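Local atomic coordinates of amine oxidase (Emericella nidulans, PDB entry 3PGB), a protein that probably oxidises primary amines, using a copper ion and a topaquinone made from one of its own tyrosines. Residues Val737-Ser742 against Thr747-Phe752. Residues are numbered along the deposited sequence; the frame is centred on the assembly and turned at random.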
loop_
_atom_site.group_PDB
_atom_site.type_symbol
_atom_site.label_atom_id
_atom_site.label_comp_id
_atom_site.label_asym_id
_atom_site.label_seq_id
_atom_site.Cartn_x
_atom_site.Cartn_y
_atom_site.Cartn_z
ATOM N N VAL A 737 -3.866 23.428 -10.187
ATOM C CA VAL A 737 -3.596 24.238 -11.369
ATOM C C VAL A 737 -4.408 23.761 -12.571
ATOM O O VAL A 737 -4.796 22.597 -12.635
ATOM C CB VAL A 737 -2.089 24.207 -11.711
ATOM C CG1 VAL A 737 -1.693 22.856 -12.275
ATOM C CG2 VAL A 737 -1.749 25.303 -12.674
ATOM N N ARG A 738 -4.672 24.671 -13.507
ATOM C CA ARG A 738 -5.321 24.320 -14.770
ATOM C C ARG A 738 -4.654 25.051 -15.935
ATOM O O ARG A 738 -4.737 26.276 -16.027
ATOM C CB ARG A 738 -6.809 24.665 -14.737
ATOM C CG ARG A 738 -7.580 24.255 -16.001
ATOM C CD ARG A 738 -8.871 25.048 -16.135
ATOM N NE ARG A 738 -9.352 25.099 -17.518
ATOM C CZ ARG A 738 -10.451 24.501 -17.978
ATOM N NH1 ARG A 738 -11.237 23.787 -17.182
ATOM N NH2 ARG A 738 -10.777 24.626 -19.260
ATOM N N VAL A 739 -4.001 24.291 -16.815
ATOM C CA VAL A 739 -3.394 24.842 -18.023
ATOM C C VAL A 739 -4.302 24.613 -19.223
ATOM O O VAL A 739 -4.616 23.470 -19.549
ATOM C CB VAL A 739 -2.040 24.186 -18.332
ATOM C CG1 VAL A 739 -1.353 24.933 -19.475
ATOM C CG2 VAL A 739 -1.156 24.146 -17.088
ATOM N N ASP A 740 -4.733 25.700 -19.860
ATOM C CA ASP A 740 -5.421 25.627 -21.148
ATOM C C ASP A 740 -4.367 25.786 -22.238
ATOM O O ASP A 740 -3.427 26.550 -22.071
ATOM C CB ASP A 740 -6.492 26.716 -21.268
ATOM C CG ASP A 740 -7.740 26.399 -20.464
ATOM O OD1 ASP A 740 -8.732 25.924 -21.051
ATOM O OD2 ASP A 740 -7.732 26.609 -19.238
ATOM N N TYR A 741 -4.505 25.060 -23.344
ATOM C CA TYR A 741 -3.464 25.078 -24.378
ATOM C C TYR A 741 -3.996 24.860 -25.788
ATOM O O TYR A 741 -5.001 24.178 -25.985
ATOM C CB TYR A 741 -2.382 24.041 -24.065
ATOM C CG TYR A 741 -2.826 22.609 -24.235
ATOM C CD1 TYR A 741 -2.587 21.928 -25.423
ATOM C CD2 TYR A 741 -3.481 21.932 -23.212
ATOM C CE1 TYR A 741 -2.993 20.615 -25.595
ATOM C CE2 TYR A 741 -3.888 20.612 -23.373
ATOM C CZ TYR A 741 -3.638 19.963 -24.571
ATOM O OH TYR A 741 -4.025 18.657 -24.755
ATOM N N SER A 742 -3.309 25.460 -26.756
ATOM C CA SER A 742 -3.618 25.291 -28.179
ATOM C C SER A 742 -2.507 25.885 -29.044
ATOM O O SER A 742 -1.745 26.755 -28.595
ATOM C CB SER A 742 -4.965 25.937 -28.544
ATOM O OG SER A 742 -4.974 27.320 -28.244
ATOM N N THR A 747 -2.399 29.084 -23.371
ATOM C CA THR A 747 -3.141 30.344 -23.448
ATOM C C THR A 747 -3.474 30.897 -22.070
ATOM O O THR A 747 -3.552 32.115 -21.892
ATOM C CB THR A 747 -4.452 30.194 -24.238
ATOM O OG1 THR A 747 -5.243 29.145 -23.672
ATOM C CG2 THR A 747 -4.165 29.885 -25.703
ATOM N N ALA A 748 -3.680 30.008 -21.103
ATOM C CA ALA A 748 -3.998 30.415 -19.734
ATOM C C ALA A 748 -3.403 29.444 -18.714
ATOM O O ALA A 748 -3.316 28.244 -18.971
ATOM C CB ALA A 748 -5.511 30.516 -19.553
ATOM N N VAL A 749 -2.980 29.975 -17.571
ATOM C CA VAL A 749 -2.545 29.155 -16.436
ATOM C C VAL A 749 -3.217 29.659 -15.162
ATOM O O VAL A 749 -2.808 30.672 -14.598
ATOM C CB VAL A 749 -1.021 29.199 -16.231
ATOM C CG1 VAL A 749 -0.627 28.303 -15.065
ATOM C CG2 VAL A 749 -0.298 28.785 -17.495
ATOM N N ARG A 750 -4.253 28.958 -14.721
ATOM C CA ARG A 750 -4.952 29.322 -13.503
ATOM C C ARG A 750 -4.289 28.602 -12.325
ATOM O O ARG A 750 -4.170 27.384 -12.333
ATOM C CB ARG A 750 -6.441 28.967 -13.615
ATOM C CG ARG A 750 -7.337 29.815 -12.723
ATOM C CD ARG A 750 -8.805 29.537 -12.966
ATOM N NE ARG A 750 -9.647 30.135 -11.927
ATOM C CZ ARG A 750 -10.949 29.888 -11.770
ATOM N NH1 ARG A 750 -11.587 29.045 -12.581
ATOM N NH2 ARG A 750 -11.622 30.481 -10.789
ATOM N N THR A 751 -3.836 29.366 -11.334
ATOM C CA THR A 751 -3.129 28.812 -10.171
ATOM C C THR A 751 -3.916 28.944 -8.857
ATOM O O THR A 751 -3.431 28.528 -7.805
ATOM C CB THR A 751 -1.725 29.450 -10.014
ATOM O OG1 THR A 751 -1.844 30.760 -9.450
ATOM N N PHE A 752 -5.109 29.538 -8.930
ATOM C CA PHE A 752 -6.119 29.502 -7.853
ATOM C C PHE A 752 -5.697 30.103 -6.508
ATOM O O PHE A 752 -6.127 29.636 -5.451
ATOM C CB PHE A 752 -6.626 28.067 -7.659
ATOM C CG PHE A 752 -7.234 27.480 -8.895
ATOM C CD1 PHE A 752 -8.561 27.740 -9.222
ATOM C CD2 PHE A 752 -6.479 26.692 -9.749
ATOM C CE1 PHE A 752 -9.123 27.215 -10.359
ATOM C CE2 PHE A 752 -7.038 26.163 -10.891
ATOM C CZ PHE A 752 -8.366 26.425 -11.196
#
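Phe752 turns the edge of its ring to the backbone of Val737 and Arg738, with CE2 3.8 Å from Arg738 N and the CB of Arg738 close by. One face of the same ring receives Arg750: Arg750 CG lies over the rim of that face, and Phe752 CE1 in turn sits over the rim of one face of the Arg750 guanidinium. Phe752 lies just past the end of the antiparallel pairing of the two strands. Arg738 and Arg750 form a hydrogen-bonded pair, Arg738 N to Arg750 O at 3.0 Å with the donor in the carbonyl plane, and Arg750 N to Arg738 O in return. Asp740 and Ala748 are the next such pair, joined by Asp740 N to Ala748 O. At the turn end Thr747 N reaches Asp740 O at 3.0 Å, but from above the carbonyl plane and with a more bent N-H...O angle of 138°.

On the face carrying Arg738, Asp740 and Ala748, Arg738 extends away from the partner strand, CG anti to its N (chi1 -177°), and grips Asp740 two residues on along its own strand. NE meets OD2 at 2.8 Å and NH2 meets OD1 at 3.0 Å, a side-on bidentate salt bridge that fixes the guanidinium's rotation; NH2 also bonds Glu247 O of the second subunit, and Phe464 makes a cation-pi contact with the arginine. On the other face Val737, Val739 and Val749 make an apolar patch: Val737 CG2 touches Val749 CG1 at 4.0 Å, and Val739 is next to Val749 in a non-hydrogen-bonded pair. Leu770 and Trp771 of the second subunit pack against these valines. Strands 736-742 and 745-750 make an antiparallel beta hairpin, extended by strand 464-479 on the far edge of 736-742, and the second subunit packs against it at the dimer interface of this copper amine oxidase.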